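Local coordinates for uncharacterized protein (Bacteroides fragilis, PDB 3NNG) that is of unknown function but contains a calcium-binding F5/8 type C (discoidin-like) domain, a fold that in relatives often binds carbohydrates or other cell-surface ligands, at residues T49-G55 / D146-A152. The protein carries 1 engineered substitution. Residue numbers count along the deposited sequence, not the author numbering.
Sequences TTWFTWG and DNYTGFA. With CA (calcium ion), chain C.
Strands 51-54 and 148-151 run antiparallel, their axes 4.7 Å apart at 160°. W51 pairs with F151 and T53 with T149 as hydrogen-bonded pairs; F52-G150 and W54-Y148 are non-hydrogen-bonded. The backbone ladder comprises W51 N to F151 O (3.1 Å), a weak return from F151 N to W51 O (3.1 Å), T53 N to T149 O (2.9 Å), T149 N to T53 O (3.2 Å) and, beyond the strands, G55 N to N147 O (2.7 Å). G150 is extended at phi/psi 167/-164; a CB there would collide with W51 O, and its CA instead makes a CH···O contact to that oxygen (3.3 Å). W51 (chi1 t) and F151 (chi1 p) share one face, their rings obliquely packed with CZ3 of W51 3.7 Å from CE1 of F151. On the other face F52 (chi1 t) lays its ring over T149 O and brings CZ to 3.6 Å from Y148 CB. At one end T49 O and A152 O each bind calcium at 2.5 Å, T49 OG1 at 2.7 Å; L41, D44, E46 and E153 complete this site of the discoidin-like β-sandwich. Inward, T149 and F151 touch strand 124-144 and W51 meets W64; at the far end G55 takes the N-cap position of helix 56-59.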
loop_
_atom_site.group_PDB
_atom_site.type_symbol
_atom_site.label_atom_id
_atom_site.label_comp_id
_atom_site.label_asym_id
_atom_site.label_seq_id
_atom_site.Cartn_x
_atom_site.Cartn_y
_atom_site.Cartn_z
ATOM N N THR A 49 3.930 12.797 6.036
ATOM C CA THR A 49 3.316 11.962 7.063
ATOM C C THR A 49 3.348 10.539 6.542
ATOM O O THR A 49 3.158 10.302 5.353
ATOM C CB THR A 49 1.878 12.390 7.353
ATOM O OG1 THR A 49 1.108 12.269 6.156
ATOM C CG2 THR A 49 1.833 13.860 7.837
ATOM N N THR A 50 3.603 9.576 7.410
ATOM C CA THR A 50 3.794 8.239 6.898
ATOM C C THR A 50 3.254 7.182 7.840
ATOM O O THR A 50 3.223 7.371 9.066
ATOM C CB THR A 50 5.293 7.976 6.651
ATOM O OG1 THR A 50 5.473 6.678 6.076
ATOM C CG2 THR A 50 6.036 8.053 7.973
ATOM N N TRP A 51 2.803 6.080 7.248
ATOM C CA TRP A 51 2.605 4.846 7.986
ATOM C C TRP A 51 3.984 4.227 8.216
ATOM O O TRP A 51 4.825 4.213 7.323
ATOM C CB TRP A 51 1.711 3.873 7.201
ATOM C CG TRP A 51 1.639 2.523 7.838
ATOM C CD1 TRP A 51 1.163 2.238 9.085
ATOM C CD2 TRP A 51 2.066 1.268 7.272
ATOM N NE1 TRP A 51 1.247 0.885 9.326
ATOM C CE2 TRP A 51 1.801 0.271 8.241
ATOM C CE3 TRP A 51 2.630 0.898 6.047
ATOM C CZ2 TRP A 51 2.102 -1.081 8.018
ATOM C CZ3 TRP A 51 2.925 -0.446 5.830
ATOM C CH2 TRP A 51 2.658 -1.417 6.811
ATOM N N PHE A 52 4.229 3.733 9.418
ATOM C CA PHE A 52 5.519 3.128 9.710
ATOM C C PHE A 52 5.297 2.055 10.749
ATOM O O PHE A 52 4.474 2.223 11.643
ATOM C CB PHE A 52 6.529 4.173 10.202
ATOM C CG PHE A 52 7.955 3.684 10.198
ATOM C CD1 PHE A 52 8.668 3.588 9.001
ATOM C CD2 PHE A 52 8.586 3.323 11.385
ATOM C CE1 PHE A 52 10.002 3.128 8.991
ATOM C CE2 PHE A 52 9.925 2.873 11.390
ATOM C CZ PHE A 52 10.628 2.768 10.189
ATOM N N THR A 53 6.017 0.950 10.634
ATOM C CA THR A 53 5.755 -0.174 11.515
ATOM C C THR A 53 6.957 -1.102 11.649
ATOM O O THR A 53 8.002 -0.890 11.028
ATOM C CB THR A 53 4.579 -0.988 10.955
ATOM O OG1 THR A 53 4.213 -2.030 11.864
ATOM C CG2 THR A 53 4.968 -1.582 9.614
ATOM N N TRP A 54 6.793 -2.128 12.476
ATOM C CA TRP A 54 7.746 -3.222 12.574
ATOM C C TRP A 54 7.639 -4.102 11.337
ATOM O O TRP A 54 6.532 -4.351 10.843
ATOM C CB TRP A 54 7.425 -4.077 13.802
ATOM C CG TRP A 54 7.851 -3.463 15.086
ATOM C CD1 TRP A 54 9.076 -3.581 15.677
ATOM C CD2 TRP A 54 7.063 -2.644 15.954
ATOM N NE1 TRP A 54 9.105 -2.877 16.849
ATOM C CE2 TRP A 54 7.877 -2.294 17.053
ATOM C CE3 TRP A 54 5.749 -2.164 15.911
ATOM C CZ2 TRP A 54 7.429 -1.489 18.101
ATOM C CZ3 TRP A 54 5.298 -1.365 16.951
ATOM C CH2 TRP A 54 6.140 -1.029 18.028
ATOM N N GLY A 55 8.788 -4.578 10.853
ATOM C CA GLY A 55 8.853 -5.511 9.737
ATOM C C GLY A 55 8.476 -6.915 10.178
ATOM O O GLY A 55 8.232 -7.134 11.356
ATOM N N ASP A 146 12.707 -6.413 6.510
ATOM C CA ASP A 146 11.972 -7.161 7.534
ATOM C C ASP A 146 12.166 -6.658 8.964
ATOM O O ASP A 146 11.633 -7.239 9.913
ATOM C CB ASP A 146 12.229 -8.676 7.437
ATOM C CG ASP A 146 13.671 -9.068 7.728
ATOM O OD1 ASP A 146 14.454 -8.254 8.270
ATOM O OD2 ASP A 146 14.018 -10.221 7.402
ATOM N N ASN A 147 12.919 -5.578 9.125
ATOM C CA ASN A 147 13.081 -5.010 10.457
ATOM C C ASN A 147 12.069 -3.895 10.731
ATOM O O ASN A 147 11.321 -3.953 11.710
ATOM C CB ASN A 147 14.528 -4.566 10.736
ATOM C CG ASN A 147 15.087 -3.631 9.666
ATOM O OD1 ASN A 147 14.504 -3.458 8.590
ATOM N ND2 ASN A 147 16.231 -3.020 9.966
ATOM N N TYR A 148 12.059 -2.887 9.866
ATOM C CA TYR A 148 11.095 -1.795 9.950
ATOM C C TYR A 148 10.822 -1.314 8.540
ATOM O O TYR A 148 11.720 -1.321 7.706
ATOM C CB TYR A 148 11.642 -0.643 10.794
ATOM C CG TYR A 148 12.027 -1.043 12.210
ATOM C CD1 TYR A 148 13.303 -1.511 12.494
ATOM C CD2 TYR A 148 11.116 -0.943 13.256
ATOM C CE1 TYR A 148 13.668 -1.870 13.778
ATOM C CE2 TYR A 148 11.466 -1.309 14.551
ATOM C CZ TYR A 148 12.746 -1.773 14.804
ATOM O OH TYR A 148 13.112 -2.143 16.076
ATOM N N THR A 149 9.588 -0.905 8.262
ATOM C CA THR A 149 9.282 -0.292 6.978
ATOM C C THR A 149 7.941 0.454 7.043
ATOM O O THR A 149 7.305 0.534 8.103
ATOM C CB THR A 149 9.314 -1.356 5.817
ATOM O OG1 THR A 149 9.300 -0.707 4.538
ATOM C CG2 THR A 149 8.132 -2.326 5.905
ATOM N N GLY A 150 7.516 0.995 5.906
ATOM C CA GLY A 150 6.254 1.705 5.818
ATOM C C GLY A 150 6.207 2.468 4.509
ATOM O O GLY A 150 7.000 2.199 3.615
ATOM N N PHE A 151 5.288 3.421 4.398
ATOM C CA PHE A 151 5.243 4.283 3.221
ATOM C C PHE A 151 4.371 5.499 3.479
ATOM O O PHE A 151 3.448 5.444 4.288
ATOM C CB PHE A 151 4.807 3.526 1.957
ATOM C CG PHE A 151 3.639 2.583 2.166
ATOM C CD1 PHE A 151 3.811 1.211 2.045
ATOM C CD2 PHE A 151 2.366 3.073 2.446
ATOM C CE1 PHE A 151 2.741 0.337 2.225
ATOM C CE2 PHE A 151 1.295 2.219 2.625
ATOM C CZ PHE A 151 1.477 0.835 2.522
ATOM N N ALA A 152 4.688 6.605 2.810
ATOM C CA ALA A 152 4.063 7.877 3.135
ATOM C C ALA A 152 2.782 8.040 2.361
ATOM O O ALA A 152 1.840 8.648 2.836
ATOM C CB ALA A 152 5.002 9.024 2.858
HETATM CA CA CA C . 1.070 10.675 3.966
#